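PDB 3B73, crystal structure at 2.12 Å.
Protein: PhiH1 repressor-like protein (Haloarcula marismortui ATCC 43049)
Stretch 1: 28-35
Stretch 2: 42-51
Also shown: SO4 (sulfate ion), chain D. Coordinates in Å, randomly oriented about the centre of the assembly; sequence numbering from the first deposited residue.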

# COMPACT_ATOMS: atom_id res chain seq x y z
N GLY B 28 -5.36 -11.71 -13.32
CA GLY B 28 -6.48 -11.19 -12.57
C GLY B 28 -7.54 -10.61 -13.48
O GLY B 28 -7.27 -10.21 -14.62
N SER B 29 -8.77 -10.58 -12.97
CA SER B 29 -9.89 -9.98 -13.68
C SER B 29 -10.79 -9.39 -12.60
O SER B 29 -10.70 -9.78 -11.44
N PRO B 30 -11.66 -8.44 -12.98
CA PRO B 30 -12.39 -7.69 -11.96
C PRO B 30 -13.20 -8.59 -11.04
O PRO B 30 -13.05 -8.52 -9.81
N LYS B 31 -14.04 -9.44 -11.64
CA LYS B 31 -14.93 -10.30 -10.85
C LYS B 31 -14.14 -11.12 -9.82
O LYS B 31 -14.47 -11.12 -8.64
N GLU B 32 -13.09 -11.81 -10.25
CA GLU B 32 -12.35 -12.63 -9.30
C GLU B 32 -11.52 -11.82 -8.26
O GLU B 32 -11.30 -12.29 -7.14
N LEU B 33 -11.08 -10.62 -8.62
CA LEU B 33 -10.36 -9.78 -7.66
C LEU B 33 -11.31 -9.28 -6.59
O LEU B 33 -10.97 -9.26 -5.39
N GLU B 34 -12.49 -8.86 -7.04
CA GLU B 34 -13.61 -8.43 -6.18
C GLU B 34 -13.89 -9.45 -5.07
O GLU B 34 -14.15 -9.10 -3.91
N ASP B 35 -13.82 -10.73 -5.41
CA ASP B 35 -14.20 -11.79 -4.49
C ASP B 35 -13.15 -12.10 -3.42
O ASP B 35 -13.41 -12.87 -2.51
N SER B 42 -15.32 -2.03 -4.86
CA SER B 42 -16.29 -2.65 -5.76
C SER B 42 -15.67 -3.13 -7.07
O SER B 42 -14.57 -2.70 -7.48
N LYS B 43 -16.40 -4.01 -7.75
CA LYS B 43 -15.96 -4.58 -9.01
C LYS B 43 -15.66 -3.47 -10.02
O LYS B 43 -14.69 -3.56 -10.78
N SER B 44 -16.47 -2.41 -10.02
CA SER B 44 -16.22 -1.30 -10.94
C SER B 44 -14.96 -0.53 -10.53
O SER B 44 -14.21 -0.03 -11.39
N SER B 45 -14.72 -0.43 -9.23
CA SER B 45 -13.53 0.27 -8.75
C SER B 45 -12.30 -0.53 -9.14
O SER B 45 -11.30 0.04 -9.60
N VAL B 46 -12.38 -1.84 -8.94
CA VAL B 46 -11.30 -2.72 -9.35
C VAL B 46 -11.00 -2.51 -10.82
O VAL B 46 -9.83 -2.37 -11.20
N SER B 47 -12.04 -2.51 -11.66
CA SER B 47 -11.84 -2.23 -13.09
C SER B 47 -11.12 -0.92 -13.33
O SER B 47 -10.21 -0.84 -14.18
N ARG B 48 -11.52 0.11 -12.59
CA ARG B 48 -10.86 1.42 -12.69
C ARG B 48 -9.38 1.34 -12.32
O ARG B 48 -8.53 1.85 -13.05
N ARG B 49 -9.07 0.69 -11.20
CA ARG B 49 -7.68 0.53 -10.78
C ARG B 49 -6.90 -0.33 -11.77
O ARG B 49 -5.73 -0.03 -12.07
N LEU B 50 -7.52 -1.38 -12.28
CA LEU B 50 -6.85 -2.19 -13.31
C LEU B 50 -6.46 -1.33 -14.52
O LEU B 50 -5.31 -1.40 -15.02
N LYS B 51 -7.41 -0.53 -14.99
CA LYS B 51 -7.16 0.34 -16.15
C LYS B 51 -6.01 1.28 -15.82
O LYS B 51 -5.13 1.52 -16.67

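A helix beginning at P30 packs against a helix beginning at K43 through a small apolar cluster flanked by charged side chains at its exposed margin, and no hydrogen bond passes between the stretches. The axes come within 8.6 Å, with an angle of 116° between their N-to-C directions, and the contact buries 435 Å² in all. From the first helix, P30, L33 and E34 direct their CA-to-CB bonds toward the second; V46 and L50, one helical turn apart, point back. L33 (chi1 m, chi2 t) lies over both: its CD1 is 3.8 Å from V46 CG1 and 3.9 Å from L50 CD2. V46 is in the t rotamer, and its CG1 also reaches P30, 3.9 Å from P30 CA. L50 shares the m, t conformation of L33 and extends its other methyl to the proline, with L50 CD1 4.0 Å from P30 CG. The P30 ring, puckered C-gamma exo, thus starts its helix while filling space against the second one; its CG sits 3.3 Å from S47 OG and its CB 3.8 Å from K43 CG. S47 (chi1 m) turns its hydroxyl to its own helix, where S47 OG makes a weak hydrogen bond to K43 O at 3.4 Å.

K43, pointing sideways with all four chi angles t, gives up more surface to the contact than any other residue here. Its chain runs past P30 to the lysine K31, whose chi angles are t, t, m, t. The two amino groups end close together, K31 NZ to K43 NZ 3.9 Å, a pairing of like charges that cannot attract. At the N terminus of the second helix, E34 (chi1 t, chi2 p) brings OE1 to 3.0 Å from K43 N, but the angle is too poor for a hydrogen bond.

The turn before each helix has its own polar contacts. S29 (chi1 p) occupies an N-cap position but points away, and its side chain makes no capping bond; instead S29 N donates to E32 OE2 at 3.1 Å, with E32 in chi1 p, chi2 p. S42 (chi1 p), at the other N-cap, shares a hydrogen bond with S44 between their OG atoms at 3.0 Å. A sulfate, probably from the crystallisation liquor, binds beside this helix start: its O3 accepts hydrogen bonds from S42 N at 2.6 Å and from S45 OG at 2.7 Å.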

# COMPACT_ATOMS: atom_id res chain seq x y z
CB SER B 29 -10.63 -11.05 -14.49
OG SER B 29 -10.88 -12.19 -13.70
CB PRO B 30 -13.33 -6.81 -12.80
CG PRO B 30 -12.67 -6.72 -14.13
CD PRO B 30 -12.05 -8.06 -14.35
CB LYS B 31 -15.79 -11.20 -11.75
CG LYS B 31 -17.00 -11.83 -11.04
CD LYS B 31 -17.95 -12.53 -12.02
CE LYS B 31 -18.49 -11.57 -13.09
NZ LYS B 31 -19.18 -12.26 -14.22
CB GLU B 32 -11.53 -13.72 -10.01
CG GLU B 32 -10.33 -13.22 -10.80
CD GLU B 32 -9.13 -12.93 -9.90
OE1 GLU B 32 -9.13 -13.38 -8.73
OE2 GLU B 32 -8.20 -12.25 -10.38
CB LEU B 33 -9.68 -8.61 -8.36
CG LEU B 33 -8.36 -8.97 -9.03
CD1 LEU B 33 -7.96 -7.87 -10.00
CD2 LEU B 33 -7.27 -9.22 -7.97
CB GLU B 34 -14.85 -8.23 -7.06
CG GLU B 34 -16.14 -8.06 -6.30
CD GLU B 34 -16.04 -6.92 -5.32
OE1 GLU B 34 -15.37 -5.93 -5.67
OE2 GLU B 34 -16.62 -7.02 -4.22
CB ASP B 35 -14.56 -13.06 -5.26
CG ASP B 35 -15.79 -12.87 -6.14
OD1 ASP B 35 -16.69 -12.10 -5.73
OD2 ASP B 35 -15.86 -13.48 -7.23
CB SER B 42 -17.43 -1.67 -6.09
OG SER B 42 -16.97 -0.62 -6.95
CB LYS B 43 -16.99 -5.60 -9.55
CG LYS B 43 -16.53 -6.38 -10.82
CD LYS B 43 -17.67 -7.19 -11.50
CE LYS B 43 -17.33 -7.55 -12.95
NZ LYS B 43 -18.26 -8.57 -13.56
CB SER B 44 -17.44 -0.37 -11.04
OG SER B 44 -17.84 0.09 -9.77
CB SER B 45 -13.56 0.45 -7.24
OG SER B 45 -14.58 1.36 -6.89
CB VAL B 46 -11.63 -4.21 -9.09
CG1 VAL B 46 -10.50 -5.11 -9.67
CG2 VAL B 46 -11.83 -4.44 -7.61
CB SER B 47 -13.17 -2.23 -13.84
OG SER B 47 -13.63 -3.56 -14.02
CB ARG B 48 -11.58 2.44 -11.81
CG ARG B 48 -12.61 3.25 -12.57
CD ARG B 48 -13.41 4.18 -11.67
NE ARG B 48 -14.66 3.56 -11.21
CZ ARG B 48 -15.00 3.43 -9.94
NH1 ARG B 48 -14.19 3.88 -8.99
NH2 ARG B 48 -16.16 2.85 -9.62
CB ARG B 49 -7.59 -0.08 -9.37
CG ARG B 49 -8.23 0.78 -8.30
CD ARG B 49 -8.04 2.27 -8.54
NE ARG B 49 -6.64 2.71 -8.58
CZ ARG B 49 -6.29 3.98 -8.73
NH1 ARG B 49 -7.23 4.90 -8.86
NH2 ARG B 49 -5.01 4.34 -8.76
CB LEU B 50 -7.72 -3.38 -13.75
CG LEU B 50 -7.88 -4.50 -12.71
CD1 LEU B 50 -8.98 -5.46 -13.14
CD2 LEU B 50 -6.54 -5.25 -12.47
CB LYS B 51 -8.43 1.11 -16.52
CG LYS B 51 -8.57 1.46 -18.01
CD LYS B 51 -7.93 2.81 -18.32
CE LYS B 51 -8.20 3.25 -19.76
NZ LYS B 51 -7.63 4.61 -20.03
S SO4 D . -16.05 1.17 -3.21
O1 SO4 D . -14.94 1.91 -2.61
O2 SO4 D . -17.16 2.09 -3.51
O3 SO4 D . -15.58 0.56 -4.46
O4 SO4 D . -16.47 0.14 -2.26